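Local coordinates for galectin 2 (Gallus gallus, PDB 2YMZ), which probably binds carbohydrates, as expected of a prototype galectin, a lectin of the galactoside-binding family that forms a two-chain assembly, at residues 17-22 / 125-130; 51-56 / 67-72. All blocks are in the same frame, centred on the assembly; numbering follows the deposited sequence.

Interaction 1: residues 17-22 / 125-130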
ATOM      1  N   MET A  17       3.477   6.522  10.459  1.00 18.45           N
ATOM      2  CA  MET A  17       3.359   5.995   9.098  1.00 18.45           C
ATOM      3  C   MET A  17       4.340   6.787   8.227  1.00 20.28           C
ATOM      4  O   MET A  17       4.466   8.029   8.371  1.00 20.73           O
ATOM      5  CB  MET A  17       1.940   6.253   8.624  1.00 20.39           C
ATOM      6  CG  MET A  17       1.629   5.723   7.248  1.00 23.65           C
ATOM      7  SD  MET A  17      -0.152   6.093   6.921  1.00 25.96           S
ATOM      8  CE  MET A  17      -1.000   4.916   8.002  1.00 28.51           C
ATOM      9  N   LYS A  18       5.110   6.059   7.407  1.00 18.78           N
ATOM     10  CA  LYS A  18       6.160   6.660   6.569  1.00 18.79           C
ATOM     11  C   LYS A  18       5.727   6.377   5.145  1.00 20.37           C
ATOM     12  O   LYS A  18       5.505   5.206   4.753  1.00 18.66           O
ATOM     13  CB  LYS A  18       7.533   6.034   6.930  1.00 19.66           C
ATOM     14  CG  LYS A  18       7.874   6.430   8.381  1.00 29.46           C
ATOM     15  CD  LYS A  18       9.093   5.666   8.937  1.00 34.96           C
ATOM     16  CE  LYS A  18       9.006   5.562  10.470  1.00 39.66           C
ATOM     17  NZ  LYS A  18      10.109   4.715  11.003  1.00 44.24           N
ATOM     18  N   ILE A  19       5.529   7.457   4.362  1.00 16.28           N
ATOM     19  CA  ILE A  19       5.059   7.314   3.005  1.00 18.29           C
ATOM     20  C   ILE A  19       6.108   7.990   2.127  1.00 18.66           C
ATOM     21  O   ILE A  19       6.309   9.190   2.252  1.00 19.05           O
ATOM     22  CB  ILE A  19       3.708   8.038   2.842  1.00 23.11           C
ATOM     23  CG1 ILE A  19       2.621   7.243   3.592  1.00 22.15           C
ATOM     24  CG2 ILE A  19       3.284   8.089   1.346  1.00 21.97           C
ATOM     25  CD1 ILE A  19       1.318   7.995   3.835  1.00 25.67           C
ATOM     26  N   LYS A  20       6.713   7.270   1.218  1.00 18.42           N
ATOM     27  CA  LYS A  20       7.639   7.900   0.274  1.00 18.95           C
ATOM     28  C   LYS A  20       7.113   7.688  -1.055  1.00 17.07           C
ATOM     29  O   LYS A  20       6.553   6.629  -1.369  1.00 15.69           O
ATOM     30  CB  LYS A  20       9.037   7.254   0.222  1.00 22.86           C
ATOM     31  CG  LYS A  20       9.855   7.345   1.457  1.00 31.46           C
ATOM     32  CD  LYS A  20      11.228   6.696   1.114  1.00 31.54           C
ATOM     33  CE  LYS A  20      12.183   7.711   0.539  1.00 32.89           C
ATOM     34  NZ  LYS A  20      13.603   7.159   0.627  1.00 29.18           N
ATOM     35  N   GLY A  21       7.306   8.662  -1.953  1.00 15.33           N
ATOM     36  CA  GLY A  21       6.825   8.414  -3.283  1.00 16.28           C
ATOM     37  C   GLY A  21       7.200   9.521  -4.225  1.00 16.97           C
ATOM     38  O   GLY A  21       7.878  10.498  -3.807  1.00 20.10           O
ATOM     39  N   HIS A  22       6.868   9.292  -5.484  1.00 16.87           N
ATOM     40  CA  HIS A  22       7.227  10.219  -6.569  1.00 17.14           C
ATOM     41  C   HIS A  22       6.057  11.180  -6.924  1.00 16.92           C
ATOM     42  O   HIS A  22       4.971  10.735  -7.271  1.00 18.44           O
ATOM     43  CB  HIS A  22       7.595   9.385  -7.782  1.00 19.23           C
ATOM     44  CG  HIS A  22       8.047  10.238  -8.934  1.00 26.74           C
ATOM     45  ND1 HIS A  22       9.294  10.821  -8.998  1.00 31.72           N
ATOM     46  CD2 HIS A  22       7.376  10.659 -10.026  1.00 26.83           C
ATOM     47  CE1 HIS A  22       9.372  11.556 -10.103  1.00 27.22           C
ATOM     48  NE2 HIS A  22       8.223  11.480 -10.736  1.00 31.00           N
ATOM     49  N   THR A 125       6.307   4.745  -3.514  1.00 17.52           N
ATOM     50  CA  THR A 125       7.410   3.795  -3.645  1.00 18.44           C
ATOM     51  C   THR A 125       7.798   3.059  -2.362  1.00 17.92           C
ATOM     52  O   THR A 125       8.350   1.979  -2.446  1.00 17.21           O
ATOM     53  CB  THR A 125       8.686   4.492  -4.219  1.00 21.90           C
ATOM     54  OG1 THR A 125       9.028   5.512  -3.366  1.00 21.32           O
ATOM     55  CG2 THR A 125       8.411   5.150  -5.545  1.00 24.49           C
ATOM     56  N   SER A 126       7.485   3.591  -1.189  1.00 17.30           N
ATOM     57  CA  SER A 126       7.762   2.857   0.074  1.00 18.74           C
ATOM     58  C   SER A 126       6.633   3.247   1.044  1.00 19.36           C
ATOM     59  O   SER A 126       6.178   4.404   1.036  1.00 19.74           O
ATOM     60  CB  SER A 126       9.113   3.373   0.643  1.00 18.43           C
ATOM     61  OG  SER A 126       9.534   2.673   1.787  1.00 30.69           O
ATOM     62  N   PHE A 127       6.187   2.305   1.886  1.00 16.88           N
ATOM     63  CA  PHE A 127       5.150   2.600   2.872  1.00 15.41           C
ATOM     64  C   PHE A 127       5.533   1.786   4.102  1.00 16.00           C
ATOM     65  O   PHE A 127       5.855   0.619   3.961  1.00 17.87           O
ATOM     66  CB  PHE A 127       3.798   2.143   2.324  1.00 17.13           C
ATOM     67  CG  PHE A 127       2.730   2.041   3.364  1.00 18.59           C
ATOM     68  CD1 PHE A 127       2.037   3.191   3.781  1.00 21.11           C
ATOM     69  CD2 PHE A 127       2.411   0.782   3.922  1.00 21.90           C
ATOM     70  CE1 PHE A 127       1.042   3.080   4.799  1.00 24.43           C
ATOM     71  CE2 PHE A 127       1.447   0.693   4.905  1.00 25.80           C
ATOM     72  CZ  PHE A 127       0.746   1.828   5.314  1.00 25.48           C
ATOM     73  N   LYS A 128       5.448   2.396   5.280  1.00 14.78           N
ATOM     74  CA  LYS A 128       5.710   1.589   6.471  1.00 15.95           C
ATOM     75  C   LYS A 128       4.787   2.108   7.542  1.00 19.21           C
ATOM     76  O   LYS A 128       4.594   3.300   7.645  1.00 19.46           O
ATOM     77  CB  LYS A 128       7.148   1.810   6.900  1.00 17.86           C
ATOM     78  CG  LYS A 128       7.545   1.046   8.200  1.00 29.16           C
ATOM     79  CD  LYS A 128       9.078   1.057   8.334  1.00 33.85           C
ATOM     80  CE  LYS A 128       9.573   0.677   9.726  1.00 41.54           C
ATOM     81  NZ  LYS A 128       9.678  -0.788   9.879  1.00 40.46           N
ATOM     82  N   VAL A 129       4.192   1.191   8.329  1.00 17.63           N
ATOM     83  CA  VAL A 129       3.295   1.643   9.409  1.00 18.34           C
ATOM     84  C   VAL A 129       3.656   0.818  10.671  1.00 20.15           C
ATOM     85  O   VAL A 129       3.923  -0.388  10.554  1.00 20.39           O
ATOM     86  CB  VAL A 129       1.808   1.501   8.960  1.00 20.36           C
ATOM     87  CG1 VAL A 129       1.393   0.067   8.529  1.00 20.94           C
ATOM     88  CG2 VAL A 129       0.822   2.027   9.994  1.00 20.87           C
ATOM     89  N   GLU A 130       3.629   1.482  11.815  1.00 22.47           N
ATOM     90  CA  GLU A 130       3.845   0.781  13.105  1.00 26.88           C
ATOM     91  C   GLU A 130       3.051   1.475  14.160  1.00 33.47           C
ATOM     92  O   GLU A 130       2.456   2.522  13.882  1.00 28.06           O
ATOM     93  CB  GLU A 130       5.326   0.792  13.441  1.00 29.59           C
ATOM     94  CG  GLU A 130       5.904   2.175  13.582  1.00 32.37           C
ATOM     95  CD  GLU A 130       7.436   2.233  13.705  1.00 41.09           C
ATOM     96  OE1 GLU A 130       8.175   1.373  13.135  1.00 39.49           O
ATOM     97  OE2 GLU A 130       7.907   3.163  14.428  1.00 43.97           O
ATOM     98  OXT GLU A 130       2.964   0.969  15.282  1.00 29.87           O
TER
HETATM   99  O   HOH W   1       8.476   4.256   3.813  1.00 27.77           O
HETATM  100  O   HOH W   2       9.643   4.888  13.727  1.00 46.10           O

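Interaction 2: residues 51-56 / 67-72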
ATOM      1  N   GLU A  51      -1.844  26.807  -5.665  1.00 17.96           N
ATOM      2  CA  GLU A  51      -1.911  27.844  -4.667  1.00 19.13           C
ATOM      3  C   GLU A  51      -0.731  27.807  -3.695  1.00 18.35           C
ATOM      4  O   GLU A  51      -0.710  28.583  -2.736  1.00 20.33           O
ATOM      5  CB  GLU A  51      -3.245  27.806  -3.914  1.00 22.45           C
ATOM      6  CG  GLU A  51      -4.455  27.881  -4.858  1.00 22.87           C
ATOM      7  CD  GLU A  51      -5.057  26.518  -5.093  1.00 28.31           C
ATOM      8  OE1 GLU A  51      -4.751  25.573  -4.312  1.00 32.70           O
ATOM      9  OE2 GLU A  51      -5.772  26.329  -6.094  1.00 27.72           O
ATOM     10  N   SER A  52       0.163  26.843  -3.934  1.00 19.50           N
ATOM     11  CA  SER A  52       1.379  26.668  -3.099  1.00 21.45           C
ATOM     12  C   SER A  52       1.019  26.591  -1.606  1.00 17.86           C
ATOM     13  O   SER A  52       1.455  27.393  -0.785  1.00 17.22           O
ATOM     14  CB  SER A  52       2.397  27.831  -3.365  1.00 24.31           C
ATOM     15  OG  SER A  52       3.620  27.468  -2.751  1.00 28.94           O
ATOM     16  N   VAL A  53       0.140  25.648  -1.223  1.00 17.55           N
ATOM     17  CA  VAL A  53      -0.329  25.618   0.161  1.00 15.32           C
ATOM     18  C   VAL A  53      -0.641  24.114   0.492  1.00 16.20           C
ATOM     19  O   VAL A  53      -1.014  23.339  -0.423  1.00 15.91           O
ATOM     20  CB  VAL A  53      -1.659  26.460   0.326  1.00 18.14           C
ATOM     21  CG1 VAL A  53      -2.734  25.945  -0.619  1.00 20.77           C
ATOM     22  CG2 VAL A  53      -2.180  26.477   1.790  1.00 22.24           C
ATOM     23  N   ILE A  54      -0.490  23.743   1.778  1.00 17.49           N
ATOM     24  CA  ILE A  54      -0.919  22.410   2.161  1.00 16.57           C
ATOM     25  C   ILE A  54      -2.266  22.604   2.828  1.00 15.64           C
ATOM     26  O   ILE A  54      -2.391  23.344   3.834  1.00 18.68           O
ATOM     27  CB  ILE A  54       0.067  21.822   3.202  1.00 17.55           C
ATOM     28  CG1 ILE A  54       1.469  21.709   2.524  1.00 20.62           C
ATOM     29  CG2 ILE A  54      -0.462  20.453   3.750  1.00 18.53           C
ATOM     30  CD1 ILE A  54       2.598  21.398   3.489  1.00 20.90           C
ATOM     31  N   VAL A  55      -3.270  21.932   2.324  1.00 17.05           N
ATOM     32  CA  VAL A  55      -4.596  22.026   2.937  1.00 15.63           C
ATOM     33  C   VAL A  55      -4.834  20.721   3.679  1.00 16.98           C
ATOM     34  O   VAL A  55      -4.616  19.659   3.085  1.00 17.59           O
ATOM     35  CB  VAL A  55      -5.666  22.093   1.883  1.00 18.04           C
ATOM     36  CG1 VAL A  55      -7.083  22.345   2.475  1.00 17.83           C
ATOM     37  CG2 VAL A  55      -5.354  23.347   1.030  1.00 17.45           C
ATOM     38  N   CYS A  56      -5.251  20.838   4.922  1.00 16.86           N
ATOM     39  CA  CYS A  56      -5.719  19.672   5.686  1.00 16.37           C
ATOM     40  C   CYS A  56      -7.199  19.871   5.981  1.00 17.48           C
ATOM     41  O   CYS A  56      -7.666  21.010   6.286  1.00 18.14           O
ATOM     42  CB  CYS A  56      -4.951  19.543   6.996  1.00 19.35           C
ATOM     43  SG  CYS A  56      -3.209  19.082   6.714  1.00 21.75           S
ATOM     44  N   GLU A  67     -11.370  23.617   6.596  1.00 22.05           N
ATOM     45  CA  GLU A  67      -9.964  23.290   6.285  1.00 19.78           C
ATOM     46  C   GLU A  67      -8.948  24.159   7.023  1.00 20.72           C
ATOM     47  O   GLU A  67      -9.257  25.303   7.492  1.00 21.28           O
ATOM     48  CB  GLU A  67      -9.770  23.268   4.730  1.00 17.69           C
ATOM     49  CG  GLU A  67      -9.306  24.650   4.157  1.00 17.61           C
ATOM     50  CD  GLU A  67     -10.301  25.741   4.228  1.00 19.97           C
ATOM     51  OE1 GLU A  67     -11.496  25.548   4.665  1.00 19.18           O
ATOM     52  OE2 GLU A  67      -9.903  26.846   3.787  1.00 20.59           O
ATOM     53  N   GLN A  68      -7.708  23.656   7.143  1.00 18.39           N
ATOM     54  CA  GLN A  68      -6.599  24.410   7.683  1.00 20.45           C
ATOM     55  C   GLN A  68      -5.607  24.523   6.582  1.00 19.86           C
ATOM     56  O   GLN A  68      -5.454  23.582   5.819  1.00 21.27           O
ATOM     57  CB  GLN A  68      -5.970  23.688   8.927  1.00 22.49           C
ATOM     58  CG  GLN A  68      -6.948  23.766  10.081  1.00 29.10           C
ATOM     59  CD  GLN A  68      -6.339  23.280  11.380  1.00 32.35           C
ATOM     60  OE1 GLN A  68      -5.153  22.899  11.428  1.00 29.11           O
ATOM     61  NE2 GLN A  68      -7.142  23.326  12.453  1.00 36.67           N
ATOM     62  N   ARG A  69      -4.951  25.692   6.448  1.00 19.76           N
ATOM     63  CA  ARG A  69      -4.041  25.929   5.355  1.00 20.01           C
ATOM     64  C   ARG A  69      -2.663  26.226   5.959  1.00 21.11           C
ATOM     65  O   ARG A  69      -2.532  27.065   6.863  1.00 27.32           O
ATOM     66  CB  ARG A  69      -4.558  27.142   4.481  1.00 19.43           C
ATOM     67  CG  ARG A  69      -5.797  26.681   3.678  1.00 19.20           C
ATOM     68  CD  ARG A  69      -6.626  27.880   3.119  1.00 19.85           C
ATOM     69  NE  ARG A  69      -7.657  27.262   2.245  1.00 18.36           N
ATOM     70  CZ  ARG A  69      -7.388  26.904   1.003  1.00 18.92           C
ATOM     71  NH1 ARG A  69      -6.212  27.190   0.429  1.00 21.50           N
ATOM     72  NH2 ARG A  69      -8.278  26.248   0.281  1.00 20.29           N
ATOM     73  N   ASP A  70      -1.649  25.553   5.449  1.00 20.07           N
ATOM     74  CA  ASP A  70      -0.253  25.837   5.836  1.00 20.11           C
ATOM     75  C   ASP A  70       0.542  26.260   4.597  1.00 20.87           C
ATOM     76  O   ASP A  70       0.649  25.523   3.617  1.00 20.81           O
ATOM     77  CB  ASP A  70       0.311  24.573   6.556  1.00 22.05           C
ATOM     78  CG  ASP A  70       1.713  24.766   7.107  1.00 26.00           C
ATOM     79  OD1 ASP A  70       2.504  25.591   6.610  1.00 25.87           O
ATOM     80  OD2 ASP A  70       2.023  24.081   8.088  1.00 26.07           O
ATOM     81  N   LYS A  71       1.113  27.483   4.664  1.00 19.77           N
ATOM     82  CA  LYS A  71       1.748  28.080   3.501  1.00 23.53           C
ATOM     83  C   LYS A  71       3.231  27.698   3.394  1.00 21.36           C
ATOM     84  O   LYS A  71       3.887  28.040   2.429  1.00 24.34           O
ATOM     85  CB  LYS A  71       1.585  29.601   3.532  1.00 26.97           C
ATOM     86  CG  LYS A  71       0.142  29.959   3.243  1.00 30.21           C
ATOM     87  CD  LYS A  71      -0.092  29.784   1.749  1.00 38.20           C
ATOM     88  CE  LYS A  71       0.967  30.475   0.867  1.00 40.23           C
ATOM     89  NZ  LYS A  71       0.715  30.369  -0.609  1.00 35.77           N
ATOM     90  N   HIS A  72       3.674  26.844   4.329  1.00 23.99           N
ATOM     91  CA  HIS A  72       5.066  26.341   4.304  1.00 25.15           C
ATOM     92  C   HIS A  72       5.100  25.205   3.305  1.00 23.56           C
ATOM     93  O   HIS A  72       4.797  24.030   3.632  1.00 28.85           O
ATOM     94  CB  HIS A  72       5.515  25.847   5.708  1.00 26.76           C
ATOM     95  CG  HIS A  72       6.987  25.575   5.789  1.00 36.26           C
ATOM     96  ND1 HIS A  72       7.860  26.413   6.456  1.00 41.07           N
ATOM     97  CD2 HIS A  72       7.755  24.611   5.220  1.00 40.96           C
ATOM     98  CE1 HIS A  72       9.092  25.944   6.352  1.00 45.08           C
ATOM     99  NE2 HIS A  72       9.060  24.855   5.601  1.00 39.25           N
TER
HETATM  100  O   HOH W   3      -6.211  25.836  -2.327  1.00 33.06           O
HETATM  101  O   HOH W   4       3.849  28.929  -0.280  1.00 35.25           O

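Interaction 1: residues 17-22 / 125-130
Met17 and Phe127 meet on the inner face of an antiparallel strand pair at the edge, within this chain, of one galectin beta-sandwich sheet. The strand axes run 177° apart in direction. Met17 CG lies 3.7 Å from Phe127 CE1, and the sulfur sits at the ring edge, a Met-aromatic contact with SD 5.2 Å from the ring centroid. With CG anti to its backbone N (chi1 -178°), Met17 reaches this ring, while its CE touches Val129 CG2. Ile19 CG1 approaches the ring's rim close to its plane. Met17, Ile19 and Phe127 pack on strand 112-120, so this side is tight and buried. Looser and partly exposed, the other face carries Lys18, Lys20, Ser126 and Lys128, nearest at Lys20 CB to Ser126 CB, 3.9 Å. Lys18 NZ and Glu130 OE2 stay 4.4 Å apart, too far for a salt bridge, and one water joins them. Strand 122-129 continues the sheet into the second subunit, where Phe127 packs on that chain's Phe127. Thr125 and Ser126 sit together opposite Lys20 in a classic beta bulge: Lys20 O accepts from Thr125 N at 2.9 Å and from Ser126 N at 3.2 Å, both donors arriving from the same face of the carbonyl plane.

Interaction 2: residues 51-56 / 67-72
Ile54, Val53 and Lys71 bury the largest areas here, and each meets the opposite segment differently. Ile54 is gripped through its backbone: its N donates to Asp70 O at 2.8 Å in a nearly straight bond (178° at the hydrogen), and its O accepts from Asp70 N. Its side chain reaches past this pair, placing CD1 3.4 Å from His72 O, a buried carbonyl oxygen with no polar partner, and packs further on Phe45, Phe73 and Phe75. Val53 sets both methyls against Arg69: CG2, anti to the backbone N, lies 3.7 Å from Arg69 CB, whereas CG1 approaches Arg69 NH1. The backbone bonds of the Ile54-Asp70 and Cys56-Gln68 pairs join the beta hairpin of strands 53-60 and 63-70, in one sheet of the galectin sandwich; the short strand axes run 155° apart. Lys71 starts out pointing away, but bends at chi2 (-76°) and chi3 bring the chain back past Val53. Its NZ then donates to Ser52 O at 3.1 Å from above the carbonyl plane, and more weakly to Glu51 O. On the face carrying Val55 and Arg69, probably the sugar-binding one as in other galectins, Val55 CG2 sits over one face of the Arg69 guanidinium, offset toward its rim; in the guanidinium plane Glu67 OE2 accepts a hydrogen bond from Arg69 NE at 2.8 Å through its anti lone pair, as part of a salt bridge. A water links Arg69 NH1 to Glu51 OE1, also salt-bridged to Arg48. Asp70 OD1 accepts from His72 N at 2.9 Å, an Asx turn, and Asp70 OD2 bonds His100.

In the fold
From the N terminus, the chain passes the short strands 2-6 and 11-12 and enters strand 16-23, whose partner in interaction 1 comes 103 residues later, in the C-terminal strand 122-129. Inside that long loop it runs through strands 30-34 and 40-48 to strand 53-60, turns, and returns along strand 63-70; interaction 2 closes this short hairpin and is therefore nested within interaction 1, without crossing it. The centres are 21 Å apart, on opposite sides of the chain's centre, and the nearest atoms remain about 12 Å apart. Interaction 1 ties two neighbours of the five-stranded sheet, with 122-129 outermost within the chain, whereas interaction 2 joins two strands of the other sheet.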